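Local coordinates for glucokinase (PDB 3VGL), which probably transfers the terminal phosphate of ATP to D-glucose, yielding D-glucose 6-phosphate and ADP, at residues 211-215 with 216-220; 128-131 with 132-136; 86-89 with 90-94. One frame throughout, in Å; residues are numbered along the deposited sequence.

How the interactions relate
From the N terminus, interaction 3 comes first: the turn and opening of helix 88-96, which leads to strand 100-104 in the first five-stranded sheet. Interaction 2 follows, closing the hairpin between strands 125-130 and 134-140 of the second sheet. Interaction 1 is last, turning the loop after helix 200-204 into helix 215-223. Each is a local contact and the three run in series, so none nests in or crosses another. Interactions 2 and 1 share the nucleotide analogue, at its phosphate and adenine ends, with centres about 18 Å apart. Interaction 3 stands apart, its centre about 24 Å from that of interaction 2 and about 35 Å from that of interaction 1.

Interaction 1: residues 211-215 with 216-220; sequences DGIEG and KHISE. With ANP (phosphoaminophosphonic acid-adenylate ester), chain E.
H217 folds its imidazole back over the residues leading into its own helix, and the ring meets the backbone and side chain of the turn together. E214 CB sits over one face in a CH-pi contact, 3.8 Å from the ring centroid, while G212 O approaches the edge in the ring plane, 3.4 Å from H217 CE1. The first torsion puts this ring here: CG lies anti to the carbonyl carbon (chi1 -57°), which turns the ring back toward residues 212-214. The extended E214 chain carries its carboxylate out past the CE1-NE2 rim, on the side of the face that CB covers, the two planes 22° apart. With an alanine in place of H217, E214 CB would probably lose the flat surface it rests on and the E214 chain would be freer to swing.

E214 is the N-cap residue, and its carbonyl begins the helical bonding: I218 N donates to E214 O at 3.2 Å, while the bond from H217 N to the same oxygen is weak. One residue on, S219 N reaches G215 O at 3.3 Å. This helix start is also one wall of the adenine pocket. S219 OG donates to N1 of the nucleotide analogue at 2.6 Å, and K216 CG lies over the face of the base, 3.8 Å from its C6. G215 leaves no room for a side chain: a CB there would run into the ribose O2'.

On the buried side, I213 CG2 packs against I218 CG1 at 3.7 Å, the two side chains crossing at about a right angle. I213 continues onto K189 and A192 of helix 181-194, I218 touches V185 and A188 of that helix and A229 and F233 of helix 227-251, and L202 of helix 200-204 touches I213, H217 and I218.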
# COMPACT_ATOMS: atom_id res chain seq x y z
N ASP A 211 -15.74 18.05 15.77
CA ASP A 211 -16.43 16.90 16.35
C ASP A 211 -17.93 16.90 16.02
O ASP A 211 -18.56 15.84 16.00
CB ASP A 211 -16.26 16.89 17.86
CG ASP A 211 -16.08 15.49 18.41
OD1 ASP A 211 -17.07 14.91 18.90
OD2 ASP A 211 -14.94 14.97 18.33
N GLY A 212 -18.47 18.09 15.77
CA GLY A 212 -19.89 18.26 15.45
C GLY A 212 -20.25 18.09 13.98
O GLY A 212 -21.42 18.23 13.60
N ILE A 213 -19.26 17.78 13.14
CA ILE A 213 -19.53 17.55 11.71
C ILE A 213 -20.30 16.25 11.52
O ILE A 213 -19.86 15.20 11.98
CB ILE A 213 -18.22 17.49 10.87
CG1 ILE A 213 -17.52 18.85 10.85
CG2 ILE A 213 -18.50 17.00 9.43
CD1 ILE A 213 -16.04 18.79 10.37
N GLU A 214 -21.46 16.34 10.85
CA GLU A 214 -22.28 15.17 10.52
C GLU A 214 -22.35 14.97 9.00
O GLU A 214 -22.20 15.92 8.24
CB GLU A 214 -23.68 15.32 11.10
CG GLU A 214 -23.71 15.28 12.62
CD GLU A 214 -25.05 15.67 13.20
OE1 GLU A 214 -25.08 16.07 14.39
OE2 GLU A 214 -26.08 15.59 12.48
N GLY A 215 -22.58 13.73 8.57
CA GLY A 215 -22.63 13.42 7.14
C GLY A 215 -23.50 14.39 6.35
O GLY A 215 -23.06 14.94 5.35
N LYS A 216 -24.73 14.61 6.80
CA LYS A 216 -25.65 15.48 6.07
C LYS A 216 -25.13 16.92 5.95
O LYS A 216 -25.39 17.58 4.95
CB LYS A 216 -27.06 15.41 6.68
CG LYS A 216 -27.76 14.10 6.31
CD LYS A 216 -29.08 13.85 7.05
CE LYS A 216 -29.56 12.42 6.77
NZ LYS A 216 -30.97 12.20 7.22
N HIS A 217 -24.37 17.38 6.94
CA HIS A 217 -23.73 18.71 6.86
C HIS A 217 -22.76 18.75 5.69
O HIS A 217 -22.69 19.74 4.96
CB HIS A 217 -22.94 19.04 8.12
CG HIS A 217 -23.74 19.01 9.39
ND1 HIS A 217 -23.14 18.94 10.62
CD2 HIS A 217 -25.07 19.04 9.61
CE1 HIS A 217 -24.07 18.92 11.56
NE2 HIS A 217 -25.26 18.98 10.97
N ILE A 218 -21.98 17.68 5.52
CA ILE A 218 -20.98 17.64 4.45
C ILE A 218 -21.64 17.76 3.08
O ILE A 218 -21.17 18.51 2.21
CB ILE A 218 -20.13 16.33 4.53
CG1 ILE A 218 -19.47 16.20 5.90
CG2 ILE A 218 -19.07 16.27 3.40
CD1 ILE A 218 -18.93 14.79 6.20
N SER A 219 -22.77 17.08 2.91
CA SER A 219 -23.53 17.12 1.67
C SER A 219 -24.05 18.53 1.39
O SER A 219 -23.79 19.09 0.31
CB SER A 219 -24.69 16.13 1.72
OG SER A 219 -24.19 14.79 1.67
N GLU A 220 -24.75 19.11 2.36
CA GLU A 220 -25.28 20.46 2.21
C GLU A 220 -24.17 21.48 1.96
O GLU A 220 -24.29 22.34 1.07
CB GLU A 220 -26.14 20.86 3.42
CG GLU A 220 -26.85 22.24 3.31
CD GLU A 220 -27.50 22.49 1.94
OE1 GLU A 220 -28.02 21.55 1.30
OE2 GLU A 220 -27.51 23.67 1.50
PB ANP E . -27.25 2.89 8.02
O1B ANP E . -25.81 2.48 7.68
O2B ANP E . -27.63 2.80 9.47
N3B ANP E . -28.34 1.92 7.13
PA ANP E . -27.01 5.29 6.37
O1A ANP E . -27.78 6.62 6.44
O2A ANP E . -27.08 4.45 5.14
O3A ANP E . -27.43 4.45 7.68
O5' ANP E . -25.45 5.56 6.67
C5' ANP E . -25.01 6.33 7.80
C4' ANP E . -23.68 6.96 7.48
O4' ANP E . -23.75 7.69 6.25
C3' ANP E . -23.31 7.96 8.55
O3' ANP E . -21.88 8.05 8.57
C2' ANP E . -23.90 9.23 7.99
O2' ANP E . -23.26 10.39 8.50
C1' ANP E . -23.71 9.09 6.49
N9 ANP E . -24.84 9.66 5.74
C8 ANP E . -26.12 9.24 5.73
N7 ANP E . -26.88 10.03 4.90
C5 ANP E . -26.04 10.94 4.38
C6 ANP E . -26.14 12.10 3.45
N6 ANP E . -27.33 12.43 2.88
N1 ANP E . -25.01 12.78 3.18
C2 ANP E . -23.80 12.49 3.72
N3 ANP E . -23.64 11.46 4.59
C4 ANP E . -24.70 10.70 4.93

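Interaction 2: residues 128-131 with 132-136. With NA (sodium ion), chain C; ANP (phosphoaminophosphonic acid-adenylate ester), chain E; BGC (beta-D-glucopyranose), chain D.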
# COMPACT_ATOMS: atom_id res chain seq x y z
N ILE A 128 -23.84 -1.19 -4.81
CA ILE A 128 -23.07 -0.91 -3.59
C ILE A 128 -23.86 0.07 -2.77
O ILE A 128 -24.51 0.97 -3.33
CB ILE A 128 -21.63 -0.37 -3.83
CG1 ILE A 128 -21.62 1.04 -4.43
CG2 ILE A 128 -20.84 -1.33 -4.70
CD1 ILE A 128 -20.22 1.73 -4.32
N THR A 129 -23.84 -0.10 -1.46
CA THR A 129 -24.48 0.89 -0.59
C THR A 129 -23.40 1.54 0.26
O THR A 129 -22.49 0.87 0.76
CB THR A 129 -25.59 0.30 0.29
OG1 THR A 129 -25.05 -0.71 1.15
CG2 THR A 129 -26.72 -0.30 -0.59
N LEU A 130 -23.50 2.86 0.39
CA LEU A 130 -22.55 3.65 1.18
C LEU A 130 -23.27 4.21 2.38
O LEU A 130 -24.13 5.07 2.24
CB LEU A 130 -21.99 4.79 0.32
CG LEU A 130 -21.22 4.38 -0.94
CD1 LEU A 130 -20.86 5.62 -1.75
CD2 LEU A 130 -19.95 3.58 -0.56
N GLY A 131 -22.89 3.74 3.56
CA GLY A 131 -23.60 4.11 4.81
C GLY A 131 -22.65 3.95 5.97
O GLY A 131 -21.49 4.37 5.89
N THR A 132 -23.13 3.35 7.06
CA THR A 132 -22.24 3.03 8.18
C THR A 132 -21.07 2.19 7.69
O THR A 132 -19.92 2.38 8.12
CB THR A 132 -23.00 2.27 9.25
OG1 THR A 132 -24.08 3.10 9.68
CG2 THR A 132 -22.13 1.99 10.47
N GLY A 133 -21.41 1.24 6.82
CA GLY A 133 -20.42 0.41 6.15
C GLY A 133 -20.64 0.46 4.65
O GLY A 133 -21.34 1.32 4.14
N LEU A 134 -20.02 -0.46 3.92
CA LEU A 134 -20.24 -0.58 2.49
C LEU A 134 -20.83 -1.96 2.25
O LEU A 134 -20.24 -2.95 2.66
CB LEU A 134 -18.93 -0.38 1.68
CG LEU A 134 -19.13 -0.35 0.15
CD1 LEU A 134 -18.05 0.48 -0.54
CD2 LEU A 134 -19.12 -1.77 -0.47
N GLY A 135 -22.02 -2.01 1.66
CA GLY A 135 -22.67 -3.28 1.34
C GLY A 135 -22.71 -3.51 -0.16
O GLY A 135 -22.56 -2.59 -0.96
N GLY A 136 -22.86 -4.77 -0.55
CA GLY A 136 -23.02 -5.11 -1.96
C GLY A 136 -24.26 -5.95 -2.23
O GLY A 136 -24.82 -6.58 -1.33
NA NA C . -24.79 -8.02 0.42
PB ANP E . -27.25 2.89 8.02
O1B ANP E . -25.81 2.48 7.68
O2B ANP E . -27.63 2.80 9.47
N3B ANP E . -28.34 1.92 7.13
PA ANP E . -27.01 5.29 6.37
O1A ANP E . -27.78 6.62 6.44
O2A ANP E . -27.08 4.45 5.14
O3A ANP E . -27.43 4.45 7.68
O5' ANP E . -25.45 5.56 6.67
C5' ANP E . -25.01 6.33 7.80
C4' ANP E . -23.68 6.96 7.48
O4' ANP E . -23.75 7.69 6.25
C3' ANP E . -23.31 7.96 8.55
O3' ANP E . -21.88 8.05 8.57
C2' ANP E . -23.90 9.23 7.99
O2' ANP E . -23.26 10.39 8.50
C1' ANP E . -23.71 9.09 6.49
N9 ANP E . -24.84 9.66 5.74
C8 ANP E . -26.12 9.24 5.73
N7 ANP E . -26.88 10.03 4.90
C5 ANP E . -26.04 10.94 4.38
C6 ANP E . -26.14 12.10 3.45
N6 ANP E . -27.33 12.43 2.88
N1 ANP E . -25.01 12.78 3.18
C2 ANP E . -23.80 12.49 3.72
N3 ANP E . -23.64 11.46 4.59
C4 ANP E . -24.70 10.70 4.93
C2 BGC D . -21.62 -5.46 6.42
C3 BGC D . -22.60 -5.81 5.30
C4 BGC D . -23.64 -4.70 5.10
C5 BGC D . -22.90 -3.38 4.96
C6 BGC D . -23.86 -2.20 4.79
C1 BGC D . -21.02 -4.09 6.13
O1 BGC D . -20.19 -3.68 7.18
O2 BGC D . -20.56 -6.44 6.39
O3 BGC D . -23.25 -7.01 5.56
O4 BGC D . -24.37 -4.96 3.92
O5 BGC D . -22.07 -3.13 6.07
O6 BGC D . -24.73 -2.09 5.91
O HOH W 1 -24.39 0.90 3.37
O HOH W 2 -23.40 -6.56 1.76
O HOH W 3 -24.00 -9.85 1.84
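I128 pairs with G136 in a non-hydrogen-bonded antiparallel pair, its CA making a CH...O contact of 3.2 Å to G135 O. T129 and G135 form the hydrogen-bonded pair: T129 N donates to G135 O at 2.8 Å, and G135 N returns a bond to T129 O at 3.1 Å. With chi1 at 61°, T129 OG1 lies between the backbone N and the carbonyl carbon, where it takes a weak second bond from G135 N and shares a hydrogen bond with a water, which in turn donates to G133 O. L130 is paired with L134, and the two side chains lie side by side, L130 CD2 3.6 Å from L134 CD1. The strand ends at L130, and G131 N, in the turn, donates to G133 O at 2.9 Å.

This glycine-rich turn corresponds to the phosphate 2 loop of the actin-like ATPase fold. T132 grips O1B of the nucleotide analogue twice, through its N at 2.9 Å and its OG1 at 2.7 Å, while G133 and G135 border the glucose and G136 O binds the sodium ion together with N104 and N107.

The hairpin is buried near the middle of the chain. Strand 255-259 lies alongside 125-130, helix 227-251 packs on I128 through L244 and L247, and helix 105-116 meets T129 through A106 and A109.

Interaction 3: residues 86-89 with 90-94; sequences EPLK and DKVEQ
Three i to i+4 backbone bonds start the helix: K91 N to P87 O at 3.1 Å, V92 N to L88 O at 3.0 Å and E93 N to K89 O at 2.9 Å. The first two are nearly straight (165° and 164°), the third more bent. Ahead of them, L88 N bonds to E86 O across P87, the centre of an inverse gamma turn; P87 is also the N-cap residue of helix 88-96.

The charged side chains are looser. K89 and E93 lie side by side, K89 CE 3.4 Å from E93 OE2, but the ammonium stays beyond salt-bridge range; E93 OE2 accepts a hydrogen bond from V100 N instead, linking the helix to the next strand. K91 reaches back over the turn. Its last torsion bends (chi4 66°) and brings NZ to 3.5 Å from P87 CG, while E86 OE1 meets the chain lower down, 3.6 Å from K91 CD.

On the inner side L88 CD1 and V92 CG2 approach loosely, at 4.3 Å. Both residues pack on I44 of helix 37-52 and I62 of strand 57-64, with V102 and V100 of strand 100-104 touching L88 and V92 respectively.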
# COMPACT_ATOMS: atom_id res chain seq x y z
N GLU A 86 -26.93 -14.75 15.04
CA GLU A 86 -28.18 -14.23 15.60
C GLU A 86 -29.43 -14.77 14.85
O GLU A 86 -29.64 -14.45 13.68
CB GLU A 86 -28.16 -12.69 15.57
CG GLU A 86 -29.47 -11.99 15.99
CD GLU A 86 -29.69 -11.98 17.50
OE1 GLU A 86 -30.71 -11.41 17.96
OE2 GLU A 86 -28.84 -12.53 18.23
N PRO A 87 -30.27 -15.57 15.54
CA PRO A 87 -31.49 -16.11 14.92
C PRO A 87 -32.60 -15.06 14.83
O PRO A 87 -33.64 -15.13 15.52
CB PRO A 87 -31.86 -17.28 15.84
CG PRO A 87 -31.38 -16.87 17.16
CD PRO A 87 -30.12 -16.05 16.93
N LEU A 88 -32.40 -14.11 13.94
CA LEU A 88 -33.28 -12.97 13.85
C LEU A 88 -34.69 -13.33 13.39
O LEU A 88 -35.66 -12.83 13.94
CB LEU A 88 -32.63 -11.93 12.93
CG LEU A 88 -33.12 -10.49 13.09
CD1 LEU A 88 -32.93 -9.95 14.51
CD2 LEU A 88 -32.35 -9.63 12.11
N LYS A 89 -34.79 -14.21 12.39
CA LYS A 89 -36.09 -14.66 11.90
C LYS A 89 -36.93 -15.22 13.05
O LYS A 89 -38.08 -14.81 13.24
CB LYS A 89 -35.93 -15.72 10.82
CG LYS A 89 -37.25 -16.42 10.44
CD LYS A 89 -37.03 -17.38 9.29
CE LYS A 89 -38.30 -18.18 9.01
NZ LYS A 89 -38.23 -18.77 7.65
N ASP A 90 -36.34 -16.14 13.80
CA ASP A 90 -37.07 -16.82 14.88
C ASP A 90 -37.53 -15.85 15.96
O ASP A 90 -38.67 -15.90 16.40
CB ASP A 90 -36.22 -17.93 15.50
CG ASP A 90 -36.01 -19.10 14.56
OD1 ASP A 90 -36.71 -19.19 13.52
OD2 ASP A 90 -35.14 -19.95 14.86
N LYS A 91 -36.62 -14.96 16.37
CA LYS A 91 -36.92 -13.99 17.42
C LYS A 91 -38.02 -13.00 17.04
O LYS A 91 -38.90 -12.69 17.84
CB LYS A 91 -35.65 -13.25 17.85
CG LYS A 91 -34.72 -14.07 18.73
CD LYS A 91 -33.54 -13.23 19.18
CE LYS A 91 -32.86 -13.84 20.40
NZ LYS A 91 -32.24 -15.15 20.09
N VAL A 92 -37.98 -12.51 15.81
CA VAL A 92 -38.98 -11.56 15.35
C VAL A 92 -40.32 -12.25 15.07
O VAL A 92 -41.38 -11.68 15.34
CB VAL A 92 -38.47 -10.75 14.13
CG1 VAL A 92 -39.56 -9.81 13.61
CG2 VAL A 92 -37.22 -9.96 14.54
N GLU A 93 -40.28 -13.48 14.54
CA GLU A 93 -41.52 -14.22 14.24
C GLU A 93 -42.30 -14.47 15.51
O GLU A 93 -43.52 -14.28 15.54
CB GLU A 93 -41.24 -15.54 13.52
CG GLU A 93 -41.14 -15.36 12.03
CD GLU A 93 -41.04 -16.65 11.25
OE1 GLU A 93 -40.83 -17.73 11.84
OE2 GLU A 93 -41.15 -16.57 10.01
N GLN A 94 -41.61 -14.88 16.56
CA GLN A 94 -42.31 -15.21 17.79
C GLN A 94 -42.91 -13.96 18.46
O GLN A 94 -43.92 -14.06 19.16
CB GLN A 94 -41.42 -16.06 18.71
CG GLN A 94 -40.52 -15.30 19.65
CD GLN A 94 -41.14 -15.09 21.04
OE1 GLN A 94 -40.51 -14.50 21.92
NE2 GLN A 94 -42.36 -15.57 21.24